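Local structure of NADP-dependent glyceraldehyde-3-phosphate dehydrogenase (Bacillus halodurans, 3PRL) at residues 261-266 against 295-300; 413-418 against 437-442. The protein probably catalyses the NADP-dependent, non-phosphorylating oxidation of glyceraldehyde 3-phosphate, as a member of the aldehyde dehydrogenase family. One frame throughout, in Å; residues are numbered along the deposited sequence.

Interaction 1 of 2, residues 261-266 against 295-300; sequences GGKDPA and AIKRVF
In the catalytic domain of the aldehyde dehydrogenase fold, strands 264-268 and 296-302 run parallel, linked by helix 274-286, the crossover of a beta-alpha-beta unit, and K263 and D264 at the entry of one strand meet A295, K297 and R298 at the entry of the other. The first segment holds the GGKDP end of the family's glutamate signature, following the predicted active-site E259; the second begins in the cysteine signature. The amide of K297 makes a straight bond to D264 O (2.9 Å, N-H...O 177°). Beyond it A266 turns both its N and its O to the same neighbouring strand, N giving to R298 O (2.6 Å) and O taking F300 N (2.8 Å). The long chain of K297 runs back to the loop, where NZ stands above the carbonyl plane of G262 O at 3.0 Å; a salt bridge to E386 and the carbonyls of R292 and C293 surround the same ammonium, a setting that would favour its charge. D264 is short enough to turn its carboxylate across the strand end: OD2 accepts A295 N on its anti side, the donor tilted from the carboxylate plane, and bonds the T444 hydroxyl as well, while OD1 takes the amide of Q415. Small A266 leaves room for I296 CG2 (3.7 Å from its CB), where both also pack on I281 of helix 274-286, and the rigid ring of P265 puts CB at the edge of the F300 ring, 3.5 Å from CE2. K263, with CG anti to the backbone N (chi1 -165°), crosses R298 at about a right angle and sends NZ to V382 O and E385 O. R298 bends at chi3 (-70°), laying its guanidinium edge-on to the K263 carbonyl, so that NE (3.1 Å) and NH2 (2.8 Å) both grip K263 O.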
ATOM      1  N   GLY D 261     -23.229   4.696  20.732  1.00 25.74           N
ATOM      2  CA  GLY D 261     -24.161   5.766  20.425  1.00 25.93           C
ATOM      3  C   GLY D 261     -23.562   7.020  19.824  1.00 25.61           C
ATOM      4  O   GLY D 261     -22.347   7.277  19.916  1.00 25.07           O
ATOM      5  N   GLY D 262     -24.440   7.816  19.218  1.00 25.75           N
ATOM      6  CA  GLY D 262     -24.041   9.083  18.642  1.00 26.09           C
ATOM      7  C   GLY D 262     -24.982  10.188  19.041  1.00 26.39           C
ATOM      8  O   GLY D 262     -26.123   9.940  19.425  1.00 26.74           O
ATOM      9  N   LYS D 263     -24.484  11.417  18.995  1.00 26.50           N
ATOM     10  CA  LYS D 263     -25.380  12.571  18.902  1.00 26.75           C
ATOM     11  C   LYS D 263     -24.847  13.459  17.770  1.00 26.72           C
ATOM     12  O   LYS D 263     -24.303  14.546  18.024  1.00 27.51           O
ATOM     13  CB  LYS D 263     -25.466  13.293  20.248  1.00 27.00           C
ATOM     14  CG  LYS D 263     -26.618  14.299  20.405  1.00 24.43           C
ATOM     15  CD  LYS D 263     -27.948  13.664  20.837  1.00 27.82           C
ATOM     16  CE  LYS D 263     -28.979  14.761  21.115  1.00 25.39           C
ATOM     17  NZ  LYS D 263     -30.339  14.277  21.535  1.00 28.84           N
ATOM     18  N   ASP D 264     -24.953  12.970  16.527  1.00 25.39           N
ATOM     19  CA  ASP D 264     -24.375  13.683  15.376  1.00 24.45           C
ATOM     20  C   ASP D 264     -25.001  15.082  15.230  1.00 24.57           C
ATOM     21  O   ASP D 264     -26.215  15.215  15.186  1.00 25.16           O
ATOM     22  CB  ASP D 264     -24.506  12.896  14.043  1.00 23.41           C
ATOM     23  CG  ASP D 264     -23.898  11.491  14.093  1.00 24.33           C
ATOM     24  OD1 ASP D 264     -22.929  11.242  14.858  1.00 22.63           O
ATOM     25  OD2 ASP D 264     -24.400  10.614  13.348  1.00 22.64           O
ATOM     26  N   PRO D 265     -24.164  16.129  15.198  1.00 24.72           N
ATOM     27  CA  PRO D 265     -24.678  17.475  14.944  1.00 25.69           C
ATOM     28  C   PRO D 265     -24.806  17.788  13.469  1.00 27.00           C
ATOM     29  O   PRO D 265     -24.044  17.264  12.640  1.00 27.16           O
ATOM     30  CB  PRO D 265     -23.615  18.384  15.557  1.00 25.08           C
ATOM     31  CG  PRO D 265     -22.328  17.554  15.476  1.00 22.10           C
ATOM     32  CD  PRO D 265     -22.771  16.140  15.701  1.00 23.88           C
ATOM     33  N   ALA D 266     -25.777  18.633  13.145  1.00 28.22           N
ATOM     34  CA  ALA D 266     -25.836  19.242  11.839  1.00 29.28           C
ATOM     35  C   ALA D 266     -25.465  20.691  12.079  1.00 30.77           C
ATOM     36  O   ALA D 266     -26.069  21.359  12.912  1.00 31.17           O
ATOM     37  CB  ALA D 266     -27.221  19.133  11.272  1.00 29.70           C
ATOM     38  N   ALA D 295     -26.843   9.175  12.700  1.00 26.39           N
ATOM     39  CA  ALA D 295     -28.017   9.971  12.353  1.00 26.43           C
ATOM     40  C   ALA D 295     -27.841  11.341  12.958  1.00 26.52           C
ATOM     41  O   ALA D 295     -27.326  11.467  14.068  1.00 26.28           O
ATOM     42  CB  ALA D 295     -29.283   9.342  12.908  1.00 27.07           C
ATOM     43  N   ILE D 296     -28.300  12.360  12.238  1.00 26.61           N
ATOM     44  CA  ILE D 296     -28.326  13.715  12.750  1.00 26.76           C
ATOM     45  C   ILE D 296     -29.361  13.808  13.892  1.00 27.13           C
ATOM     46  O   ILE D 296     -30.526  13.457  13.726  1.00 27.92           O
ATOM     47  CB  ILE D 296     -28.669  14.712  11.626  1.00 26.75           C
ATOM     48  CG1 ILE D 296     -27.539  14.781  10.582  1.00 25.25           C
ATOM     49  CG2 ILE D 296     -29.075  16.070  12.197  1.00 26.28           C
ATOM     50  CD1 ILE D 296     -26.270  15.464  11.030  1.00 26.27           C
ATOM     51  N   LYS D 297     -28.927  14.280  15.048  1.00 26.62           N
ATOM     52  CA  LYS D 297     -29.803  14.348  16.211  1.00 26.23           C
ATOM     53  C   LYS D 297     -29.740  15.703  16.878  1.00 27.10           C
ATOM     54  O   LYS D 297     -30.297  15.877  17.939  1.00 28.10           O
ATOM     55  CB  LYS D 297     -29.417  13.269  17.223  1.00 25.30           C
ATOM     56  CG  LYS D 297     -29.742  11.848  16.801  1.00 25.05           C
ATOM     57  CD  LYS D 297     -28.971  10.911  17.654  1.00 24.25           C
ATOM     58  CE  LYS D 297     -29.201   9.482  17.259  1.00 24.43           C
ATOM     59  NZ  LYS D 297     -27.914   8.720  17.422  1.00 23.12           N
ATOM     60  N   ARG D 298     -29.067  16.654  16.237  1.00 27.87           N
ATOM     61  CA  ARG D 298     -28.805  17.985  16.779  1.00 29.17           C
ATOM     62  C   ARG D 298     -28.600  18.946  15.621  1.00 29.89           C
ATOM     63  O   ARG D 298     -27.762  18.685  14.753  1.00 29.51           O
ATOM     64  CB  ARG D 298     -27.489  17.981  17.563  1.00 29.31           C
ATOM     65  CG  ARG D 298     -27.565  17.747  19.046  1.00 30.77           C
ATOM     66  CD  ARG D 298     -26.238  18.162  19.683  1.00 29.38           C
ATOM     67  NE  ARG D 298     -25.122  17.272  19.348  1.00 29.90           N
ATOM     68  CZ  ARG D 298     -23.919  17.326  19.921  1.00 28.50           C
ATOM     69  NH1 ARG D 298     -23.668  18.230  20.874  1.00 30.22           N
ATOM     70  NH2 ARG D 298     -22.965  16.470  19.555  1.00 29.01           N
ATOM     71  N   VAL D 299     -29.336  20.054  15.595  1.00 30.70           N
ATOM     72  CA  VAL D 299     -29.029  21.097  14.622  1.00 30.92           C
ATOM     73  C   VAL D 299     -28.513  22.363  15.299  1.00 32.25           C
ATOM     74  O   VAL D 299     -29.257  23.058  15.983  1.00 32.81           O
ATOM     75  CB  VAL D 299     -30.226  21.468  13.722  1.00 31.11           C
ATOM     76  CG1 VAL D 299     -29.801  22.523  12.698  1.00 27.56           C
ATOM     77  CG2 VAL D 299     -30.804  20.236  13.020  1.00 26.79           C
ATOM     78  N   PHE D 300     -27.235  22.658  15.104  1.00 33.16           N
ATOM     79  CA  PHE D 300     -26.720  23.988  15.417  1.00 35.30           C
ATOM     80  C   PHE D 300     -26.868  24.836  14.155  1.00 36.08           C
ATOM     81  O   PHE D 300     -26.177  24.597  13.163  1.00 35.77           O
ATOM     82  CB  PHE D 300     -25.244  23.936  15.827  1.00 35.70           C
ATOM     83  CG  PHE D 300     -24.958  23.047  17.005  1.00 37.43           C
ATOM     84  CD1 PHE D 300     -25.299  23.438  18.293  1.00 35.96           C
ATOM     85  CD2 PHE D 300     -24.321  21.826  16.826  1.00 34.53           C
ATOM     86  CE1 PHE D 300     -25.021  22.624  19.383  1.00 37.73           C
ATOM     87  CE2 PHE D 300     -24.042  21.000  17.910  1.00 36.28           C
ATOM     88  CZ  PHE D 300     -24.386  21.396  19.186  1.00 34.79           C
TER
HETATM   89  O   HOH W   1     -31.784  13.827  19.292  1.00 13.20           O
HETATM   90  O   HOH W   2     -26.039  10.414  16.095  1.00 13.52           O

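Interaction 2 of 2, residues 413-418 against 437-442; sequences GLQASI and TVHINA
Strands 415-418 and 437-440 lie parallel, their axes 4.7 Å apart at closest approach and 24° from alignment; the firmer bonds are H439 N to A416 O (2.8 Å), I418 N to H439 O (3.1 Å) and N441 N to I418 O (2.9 Å). On one face Q415 and T437 stand side by side. CG of Q415 is anti to its carbonyl carbon (chi1 -76°) and the chain extends beyond it, long enough to bring OE1 to the edge of the H439 ring; the bond from NE2 of H439 is short (2.7 Å) but bent, hence weak. The other end of the amide, NE2 of Q415, gives to E445 O, which fixes how the group is flipped. S417, a compact donor, places OG on a lone pair of A442 O (3.1 Å), tying the residues that follow the strand back to the sheet. The opposite face is apolar: I418 CG1 meets V438 CG1 at 3.8 Å, beta-branched chains that suit the extended backbone. Helix 423-431 covers I418 and I440, V438 packs on R477 of the second subunit, strand 264-268 flanks 415-418, and 437-439 pair in parallel with a strand of that subunit.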
ATOM      1  N   GLY D 413     -19.160  11.160  19.844  1.00 23.33           N
ATOM      2  CA  GLY D 413     -18.144  11.506  18.848  1.00 23.05           C
ATOM      3  C   GLY D 413     -18.153  10.583  17.650  1.00 22.21           C
ATOM      4  O   GLY D 413     -17.102  10.119  17.218  1.00 22.35           O
ATOM      5  N   LEU D 414     -19.342  10.316  17.117  1.00 21.64           N
ATOM      6  CA  LEU D 414     -19.476   9.385  16.007  1.00 22.07           C
ATOM      7  C   LEU D 414     -19.220  10.093  14.655  1.00 21.91           C
ATOM      8  O   LEU D 414     -18.159   9.920  14.025  1.00 20.65           O
ATOM      9  CB  LEU D 414     -20.846   8.680  16.096  1.00 22.21           C
ATOM     10  CG  LEU D 414     -21.235   7.465  15.239  1.00 21.15           C
ATOM     11  CD1 LEU D 414     -20.048   6.524  14.965  1.00 21.57           C
ATOM     12  CD2 LEU D 414     -22.346   6.686  15.930  1.00 22.17           C
ATOM     13  N   GLN D 415     -20.178  10.929  14.240  1.00 22.32           N
ATOM     14  CA  GLN D 415     -20.116  11.602  12.955  1.00 21.96           C
ATOM     15  C   GLN D 415     -20.689  13.022  13.059  1.00 22.64           C
ATOM     16  O   GLN D 415     -21.188  13.404  14.101  1.00 22.45           O
ATOM     17  CB  GLN D 415     -20.855  10.768  11.895  1.00 21.36           C
ATOM     18  CG  GLN D 415     -20.077   9.533  11.420  1.00 20.78           C
ATOM     19  CD  GLN D 415     -20.515   9.050  10.032  1.00 20.83           C
ATOM     20  OE1 GLN D 415     -21.321   9.693   9.380  1.00 20.92           O
ATOM     21  NE2 GLN D 415     -19.940   7.923   9.569  1.00 20.31           N
ATOM     22  N   ALA D 416     -20.591  13.804  11.982  1.00 23.66           N
ATOM     23  CA  ALA D 416     -21.150  15.167  11.937  1.00 24.72           C
ATOM     24  C   ALA D 416     -21.326  15.678  10.512  1.00 25.16           C
ATOM     25  O   ALA D 416     -20.657  15.202   9.586  1.00 25.07           O
ATOM     26  CB  ALA D 416     -20.259  16.149  12.727  1.00 24.78           C
ATOM     27  N   SER D 417     -22.211  16.663  10.353  1.00 25.94           N
ATOM     28  CA  SER D 417     -22.403  17.366   9.083  1.00 26.67           C
ATOM     29  C   SER D 417     -22.085  18.870   9.198  1.00 28.46           C
ATOM     30  O   SER D 417     -22.455  19.497  10.196  1.00 29.33           O
ATOM     31  CB  SER D 417     -23.852  17.209   8.616  1.00 26.59           C
ATOM     32  OG  SER D 417     -24.260  15.856   8.550  1.00 22.99           O
ATOM     33  N   ILE D 418     -21.397  19.433   8.194  1.00 28.82           N
ATOM     34  CA  ILE D 418     -21.278  20.891   8.038  1.00 30.21           C
ATOM     35  C   ILE D 418     -21.969  21.317   6.739  1.00 31.02           C
ATOM     36  O   ILE D 418     -21.759  20.705   5.681  1.00 30.57           O
ATOM     37  CB  ILE D 418     -19.790  21.410   8.007  1.00 30.59           C
ATOM     38  CG1 ILE D 418     -18.862  20.608   8.933  1.00 28.55           C
ATOM     39  CG2 ILE D 418     -19.719  22.933   8.298  1.00 29.93           C
ATOM     40  CD1 ILE D 418     -19.212  20.676  10.407  1.00 30.26           C
ATOM     41  N   THR D 437     -15.981  10.776  11.472  1.00 21.44           N
ATOM     42  CA  THR D 437     -16.233  11.242  10.110  1.00 21.61           C
ATOM     43  C   THR D 437     -16.982  12.568  10.058  1.00 22.41           C
ATOM     44  O   THR D 437     -17.948  12.753  10.778  1.00 23.04           O
ATOM     45  CB  THR D 437     -17.036  10.183   9.330  1.00 21.07           C
ATOM     46  OG1 THR D 437     -16.379   8.925   9.471  1.00 20.52           O
ATOM     47  CG2 THR D 437     -17.168  10.554   7.820  1.00 21.00           C
ATOM     48  N   VAL D 438     -16.533  13.470   9.189  1.00 22.76           N
ATOM     49  CA  VAL D 438     -17.249  14.704   8.892  1.00 24.21           C
ATOM     50  C   VAL D 438     -17.787  14.622   7.467  1.00 25.16           C
ATOM     51  O   VAL D 438     -17.044  14.286   6.539  1.00 25.13           O
ATOM     52  CB  VAL D 438     -16.331  15.944   9.015  1.00 24.61           C
ATOM     53  CG1 VAL D 438     -17.084  17.219   8.634  1.00 28.22           C
ATOM     54  CG2 VAL D 438     -15.750  16.050  10.438  1.00 27.64           C
ATOM     55  N   HIS D 439     -19.076  14.907   7.303  1.00 26.02           N
ATOM     56  CA  HIS D 439     -19.697  14.973   5.982  1.00 26.94           C
ATOM     57  C   HIS D 439     -19.918  16.426   5.572  1.00 28.01           C
ATOM     58  O   HIS D 439     -20.601  17.176   6.281  1.00 28.49           O
ATOM     59  CB  HIS D 439     -21.052  14.253   5.978  1.00 27.22           C
ATOM     60  CG  HIS D 439     -20.967  12.777   6.193  1.00 26.78           C
ATOM     61  ND1 HIS D 439     -21.173  11.867   5.182  1.00 26.64           N
ATOM     62  CD2 HIS D 439     -20.712  12.049   7.305  1.00 26.49           C
ATOM     63  CE1 HIS D 439     -21.043  10.641   5.656  1.00 26.27           C
ATOM     64  NE2 HIS D 439     -20.757  10.723   6.940  1.00 26.23           N
ATOM     65  N   ILE D 440     -19.368  16.810   4.420  1.00 28.46           N
ATOM     66  CA  ILE D 440     -19.616  18.139   3.843  1.00 29.71           C
ATOM     67  C   ILE D 440     -20.856  18.184   2.931  1.00 29.94           C
ATOM     68  O   ILE D 440     -20.891  17.567   1.854  1.00 29.30           O
ATOM     69  CB  ILE D 440     -18.368  18.711   3.097  1.00 30.25           C
ATOM     70  CG1 ILE D 440     -17.097  18.564   3.945  1.00 30.00           C
ATOM     71  CG2 ILE D 440     -18.597  20.179   2.669  1.00 31.13           C
ATOM     72  CD1 ILE D 440     -17.177  19.156   5.342  1.00 30.07           C
ATOM     73  N   ASN D 441     -21.862  18.944   3.376  1.00 30.24           N
ATOM     74  CA  ASN D 441     -23.074  19.198   2.595  1.00 29.93           C
ATOM     75  C   ASN D 441     -23.898  17.960   2.312  1.00 28.92           C
ATOM     76  O   ASN D 441     -24.523  17.848   1.269  1.00 29.25           O
ATOM     77  CB  ASN D 441     -22.742  19.906   1.277  1.00 30.72           C
ATOM     78  CG  ASN D 441     -22.695  21.401   1.419  1.00 30.67           C
ATOM     79  OD1 ASN D 441     -23.495  22.002   2.145  1.00 31.83           O
ATOM     80  ND2 ASN D 441     -21.758  22.021   0.723  1.00 31.57           N
ATOM     81  N   ALA D 442     -23.882  17.032   3.255  1.00 27.95           N
ATOM     82  CA  ALA D 442     -24.655  15.794   3.162  1.00 26.85           C
ATOM     83  C   ALA D 442     -24.846  15.273   4.571  1.00 25.24           C
ATOM     84  O   ALA D 442     -24.159  15.719   5.499  1.00 23.49           O
ATOM     85  CB  ALA D 442     -23.922  14.763   2.326  1.00 26.65           C
TER

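Interactions 1 and 2 are neighbouring parts of one sheet, each a parallel beta-alpha-beta pair, with strand 264-268 lying beside strand 415-419. They join directly where P265 O meets S417 N at 3.0 Å, and D264 serves both strand entries. Interaction 1 is buried wholly within its own chain, and its charged lysines and arginine are directed at backbone carbonyls and one glutamate, some of them in the loop before strand 391-397. Interaction 2 is also largely buried, but it lies against the second subunit, where I440 O accepts from N482 of that chain, and it relies on an amide, a histidine, a hydroxyl and aliphatic packing instead.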